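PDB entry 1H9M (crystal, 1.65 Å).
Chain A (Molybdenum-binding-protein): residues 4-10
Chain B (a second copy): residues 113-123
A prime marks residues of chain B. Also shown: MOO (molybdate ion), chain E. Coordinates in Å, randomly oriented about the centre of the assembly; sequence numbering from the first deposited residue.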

ATOM      1  N   MET A   4     -14.165 -12.456  11.229  1.00 44.03           N
ATOM      2  CA  MET A   4     -14.341 -11.995   9.830  1.00 39.86           C
ATOM      3  C   MET A   4     -13.696 -12.983   8.849  1.00 36.99           C
ATOM      4  O   MET A   4     -12.757 -13.687   9.216  1.00 39.22           O
ATOM      5  CB  MET A   4     -13.618 -10.688   9.581  1.00 41.10           C
ATOM      6  CG  MET A   4     -14.105  -9.439  10.279  1.00 34.71           C
ATOM      7  SD  MET A   4     -13.066  -8.060   9.644  1.00 39.87           S
ATOM      8  CE  MET A   4     -14.075  -7.558   8.307  1.00 30.83           C
ATOM      9  N   LYS A   5     -14.239 -13.016   7.648  1.00 32.10           N
ATOM     10  CA  LYS A   5     -13.665 -13.855   6.590  1.00 30.22           C
ATOM     11  C   LYS A   5     -13.143 -12.816   5.585  1.00 28.64           C
ATOM     12  O   LYS A   5     -13.883 -12.359   4.727  1.00 25.67           O
ATOM     13  CB  LYS A   5     -14.693 -14.799   5.970  1.00 30.47           C
ATOM     14  CG  LYS A   5     -15.147 -15.866   6.963  1.00 39.81           C
ATOM     15  CD  LYS A   5     -15.749 -17.084   6.257  1.00 42.26           C
ATOM     16  CE  LYS A   5     -16.110 -18.139   7.303  1.00 49.71           C
ATOM     17  NZ  LYS A   5     -15.910 -19.553   6.868  1.00 46.56           N
ATOM     18  N   ILE A   6     -11.865 -12.513   5.795  1.00 27.13           N
ATOM     19  CA  ILE A   6     -11.226 -11.468   4.957  1.00 26.08           C
ATOM     20  C   ILE A   6      -9.869 -11.994   4.543  1.00 22.76           C
ATOM     21  O   ILE A   6      -9.285 -12.771   5.254  1.00 23.99           O
ATOM     22  CB  ILE A   6     -11.177 -10.136   5.722  1.00 22.77           C
ATOM     23  CG1 ILE A   6     -10.805  -8.955   4.789  1.00 29.65           C
ATOM     24  CG2 ILE A   6     -10.283 -10.211   6.952  1.00 26.97           C
ATOM     25  CD1 ILE A   6     -11.099  -7.586   5.424  1.00 24.98           C
ATOM     26  N   SER A   7      -9.345 -11.557   3.392  1.00 19.40           N
ATOM     27  CA  SER A   7      -8.120 -12.156   2.865  1.00 16.85           C
ATOM     28  C   SER A   7      -6.928 -11.689   3.705  1.00 21.43           C
ATOM     29  O   SER A   7      -6.029 -12.517   3.921  1.00 24.25           O
ATOM     30  CB  SER A   7      -7.944 -11.822   1.377  1.00 17.94           C
ATOM     31  OG  SER A   7      -7.795 -10.380   1.293  1.00 17.86           O
ATOM     32  N   ALA A   8      -7.008 -10.453   4.235  1.00 18.41           N
ATOM     33  CA  ALA A   8      -5.820 -10.006   4.991  1.00 17.67           C
ATOM     34  C   ALA A   8      -5.423 -11.075   6.009  1.00 20.79           C
ATOM     35  O   ALA A   8      -6.185 -11.432   6.914  1.00 24.84           O
ATOM     36  CB  ALA A   8      -6.033  -8.718   5.746  1.00 23.27           C
ATOM     37  N   ARG A   9      -4.107 -11.338   5.999  1.00 20.38           N
ATOM     38  CA  ARG A   9      -3.597 -12.331   6.921  1.00 23.62           C
ATOM     39  C   ARG A   9      -3.448 -11.786   8.342  1.00 26.03           C
ATOM     40  O   ARG A   9      -3.189 -12.634   9.199  1.00 25.68           O
ATOM     41  CB  ARG A   9      -2.241 -12.862   6.438  1.00 21.74           C
ATOM     42  CG  ARG A   9      -2.258 -13.455   5.029  1.00 26.61           C
ATOM     43  CD  ARG A   9      -3.082 -14.751   5.000  1.00 28.17           C
ATOM     44  NE  ARG A   9      -4.495 -14.464   4.816  1.00 30.33           N
ATOM     45  CZ  ARG A   9      -5.478 -15.300   5.136  1.00 34.06           C
ATOM     46  NH1 ARG A   9      -5.091 -16.476   5.619  1.00 36.90           N
ATOM     47  NH2 ARG A   9      -6.738 -14.984   4.967  1.00 32.17           N
ATOM     48  N   ASN A  10      -3.429 -10.479   8.540  1.00 19.96           N
ATOM     49  CA  ASN A  10      -3.269  -9.912   9.882  1.00 18.18           C
ATOM     50  C   ASN A  10      -4.509  -9.198  10.321  1.00 22.12           C
ATOM     51  O   ASN A  10      -4.886  -8.157   9.767  1.00 18.36           O
ATOM     52  CB  ASN A  10      -2.108  -8.887   9.778  1.00 17.69           C
ATOM     53  CG  ASN A  10      -0.864  -9.630   9.259  1.00 20.25           C
ATOM     54  OD1 ASN A  10      -0.467 -10.655   9.844  1.00 22.80           O
ATOM     55  ND2 ASN A  10      -0.378  -9.173   8.118  1.00 16.57           N
TER
ATOM     56  N   MET B 113      -4.758  -9.541  -5.689  1.00 14.18           N
ATOM     57  CA  MET B 113      -3.711 -10.537  -5.476  1.00 16.14           C
ATOM     58  C   MET B 113      -3.773 -10.935  -3.996  1.00 17.57           C
ATOM     59  O   MET B 113      -3.584 -10.010  -3.222  1.00 17.66           O
ATOM     60  CB  MET B 113      -2.335 -10.047  -5.888  1.00 18.88           C
ATOM     61  CG  MET B 113      -1.187 -11.071  -5.781  1.00 24.50           C
ATOM     62  SD  MET B 113      -1.330 -12.343  -7.026  1.00 24.23           S
ATOM     63  CE  MET B 113      -0.936 -11.497  -8.536  1.00 23.43           C
ATOM     64  N   VAL B 114      -4.100 -12.164  -3.655  1.00 15.65           N
ATOM     65  CA  VAL B 114      -4.116 -12.567  -2.246  1.00 17.36           C
ATOM     66  C   VAL B 114      -3.287 -13.866  -2.068  1.00 19.61           C
ATOM     67  O   VAL B 114      -2.792 -14.439  -3.065  1.00 21.09           O
ATOM     68  CB  VAL B 114      -5.555 -12.838  -1.769  1.00 19.95           C
ATOM     69  CG1 VAL B 114      -6.515 -11.662  -1.856  1.00 22.27           C
ATOM     70  CG2 VAL B 114      -6.141 -13.961  -2.632  1.00 17.52           C
ATOM     71  N   THR B 115      -2.927 -14.182  -0.835  1.00 18.18           N
ATOM     72  CA  THR B 115      -2.192 -15.439  -0.617  1.00 17.37           C
ATOM     73  C   THR B 115      -3.131 -16.553  -1.051  1.00 22.31           C
ATOM     74  O   THR B 115      -4.385 -16.593  -0.931  1.00 22.81           O
ATOM     75  CB  THR B 115      -1.804 -15.612   0.869  1.00 19.16           C
ATOM     76  OG1 THR B 115      -3.069 -15.569   1.609  1.00 22.00           O
ATOM     77  CG2 THR B 115      -0.896 -14.536   1.400  1.00 19.33           C
ATOM     78  N   LYS B 116      -2.479 -17.675  -1.380  1.00 21.44           N
ATOM     79  CA  LYS B 116      -3.168 -18.920  -1.697  1.00 27.84           C
ATOM     80  C   LYS B 116      -3.945 -19.424  -0.485  1.00 26.23           C
ATOM     81  O   LYS B 116      -5.049 -19.960  -0.648  1.00 26.72           O
ATOM     82  CB  LYS B 116      -2.103 -19.972  -2.053  1.00 31.19           C
ATOM     83  CG  LYS B 116      -2.537 -20.693  -3.338  1.00 34.79           C
ATOM     84  N   GLU B 117      -3.434 -19.180   0.718  1.00 26.21           N
ATOM     85  CA  GLU B 117      -4.184 -19.602   1.910  1.00 29.89           C
ATOM     86  C   GLU B 117      -5.484 -18.837   2.091  1.00 33.24           C
ATOM     87  O   GLU B 117      -6.506 -19.418   2.501  1.00 32.79           O
ATOM     88  CB  GLU B 117      -3.323 -19.492   3.165  1.00 35.24           C
ATOM     89  N   ALA B 118      -5.537 -17.544   1.691  1.00 25.67           N
ATOM     90  CA  ALA B 118      -6.777 -16.799   1.754  1.00 26.05           C
ATOM     91  C   ALA B 118      -7.832 -17.409   0.829  1.00 24.09           C
ATOM     92  O   ALA B 118      -9.032 -17.386   1.123  1.00 25.35           O
ATOM     93  CB  ALA B 118      -6.516 -15.306   1.417  1.00 22.00           C
ATOM     94  N   VAL B 119      -7.440 -17.861  -0.374  1.00 23.29           N
ATOM     95  CA  VAL B 119      -8.357 -18.427  -1.331  1.00 25.23           C
ATOM     96  C   VAL B 119      -9.045 -19.658  -0.702  1.00 31.05           C
ATOM     97  O   VAL B 119     -10.272 -19.747  -0.765  1.00 30.75           O
ATOM     98  CB  VAL B 119      -7.709 -18.840  -2.678  1.00 25.68           C
ATOM     99  CG1 VAL B 119      -8.699 -19.641  -3.521  1.00 27.16           C
ATOM    100  CG2 VAL B 119      -7.316 -17.572  -3.424  1.00 29.89           C
ATOM    101  N   ALA B 120      -8.253 -20.491  -0.044  1.00 31.81           N
ATOM    102  CA  ALA B 120      -8.799 -21.702   0.583  1.00 35.34           C
ATOM    103  C   ALA B 120      -9.751 -21.319   1.717  1.00 37.76           C
ATOM    104  O   ALA B 120     -10.924 -21.679   1.732  1.00 37.26           O
ATOM    105  CB  ALA B 120      -7.687 -22.562   1.158  1.00 32.35           C
ATOM    106  N   GLU B 121      -9.261 -20.502   2.638  1.00 36.25           N
ATOM    107  CA  GLU B 121     -10.014 -20.066   3.802  1.00 37.68           C
ATOM    108  C   GLU B 121     -11.294 -19.321   3.506  1.00 37.29           C
ATOM    109  O   GLU B 121     -12.294 -19.511   4.241  1.00 35.80           O
ATOM    110  CB  GLU B 121      -9.069 -19.266   4.707  1.00 39.95           C
ATOM    111  N   LEU B 122     -11.378 -18.486   2.461  1.00 31.81           N
ATOM    112  CA  LEU B 122     -12.612 -17.786   2.161  1.00 31.12           C
ATOM    113  C   LEU B 122     -13.520 -18.669   1.277  1.00 31.94           C
ATOM    114  O   LEU B 122     -14.558 -18.153   0.892  1.00 34.28           O
ATOM    115  CB  LEU B 122     -12.388 -16.422   1.508  1.00 34.20           C
ATOM    116  CG  LEU B 122     -11.569 -15.364   2.271  1.00 36.56           C
ATOM    117  CD1 LEU B 122     -11.633 -14.028   1.521  1.00 28.59           C
ATOM    118  CD2 LEU B 122     -12.043 -15.179   3.696  1.00 37.75           C
ATOM    119  N   GLY B 123     -13.032 -19.775   0.732  1.00 32.96           N
ATOM    120  CA  GLY B 123     -13.810 -20.562  -0.213  1.00 32.65           C
ATOM    121  C   GLY B 123     -14.039 -19.873  -1.542  1.00 36.63           C
ATOM    122  O   GLY B 123     -15.048 -20.091  -2.246  1.00 39.69           O
TER
HETATM  123 MO   MOO E1144      -3.675 -11.181   1.813  1.00 26.47          MO
HETATM  124  O1  MOO E1144      -2.567 -10.717   0.490  1.00 20.61           O
HETATM  125  O2  MOO E1144      -2.973 -10.749   3.417  1.00 19.06           O
HETATM  126  O3  MOO E1144      -5.193 -10.325   1.450  1.00 20.37           O
HETATM  127  O4  MOO E1144      -3.863 -12.967   1.623  1.00 20.05           O

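No direct hydrogen bond joins the modelled atoms of the two stretches; the polar link runs through molybdate, which takes bonds from both chains. On one side Ser7 OG donates to O3 at 2.6 Å and the backbone Arg9 N to O2 at 2.9 Å. On the other, Thr115′ N (2.9 Å) and Thr115′ OG1 (2.7 Å) both donate to O4, so one residue grips a single oxygen with backbone and side chain. Thr115′ OG1 also accepts from Ala118′ N at 3.2 Å, capping the helix that begins at Lys116′.

Direct contact is by packing. The CA atoms of Ser7 and Ala118′ lie 5.0 Å apart, close enough for Ser7 CB to meet Ala118′ CB at 3.8 Å and Val114′ CG1 at 3.5 Å. Farther along chain B, Leu122′ (chi1 m, chi2 t) sets CD2 against the chain A backbone, 3.2 Å from Lys5 C and 3.4 Å from Ile6 N, and 3.5 Å from Lys5 CB.

Arg9 is held within its own chain: NE and NH2 donate to Ser7 O at 2.6 and 2.8 Å, a forked pair that orients the guanidinium. One face of that group is covered by Ala118′ CB, 3.6 Å from Arg9 NH2, and by Glu117′ C, 4.3 Å from Arg9 NH1. In total, 387 Å² is buried.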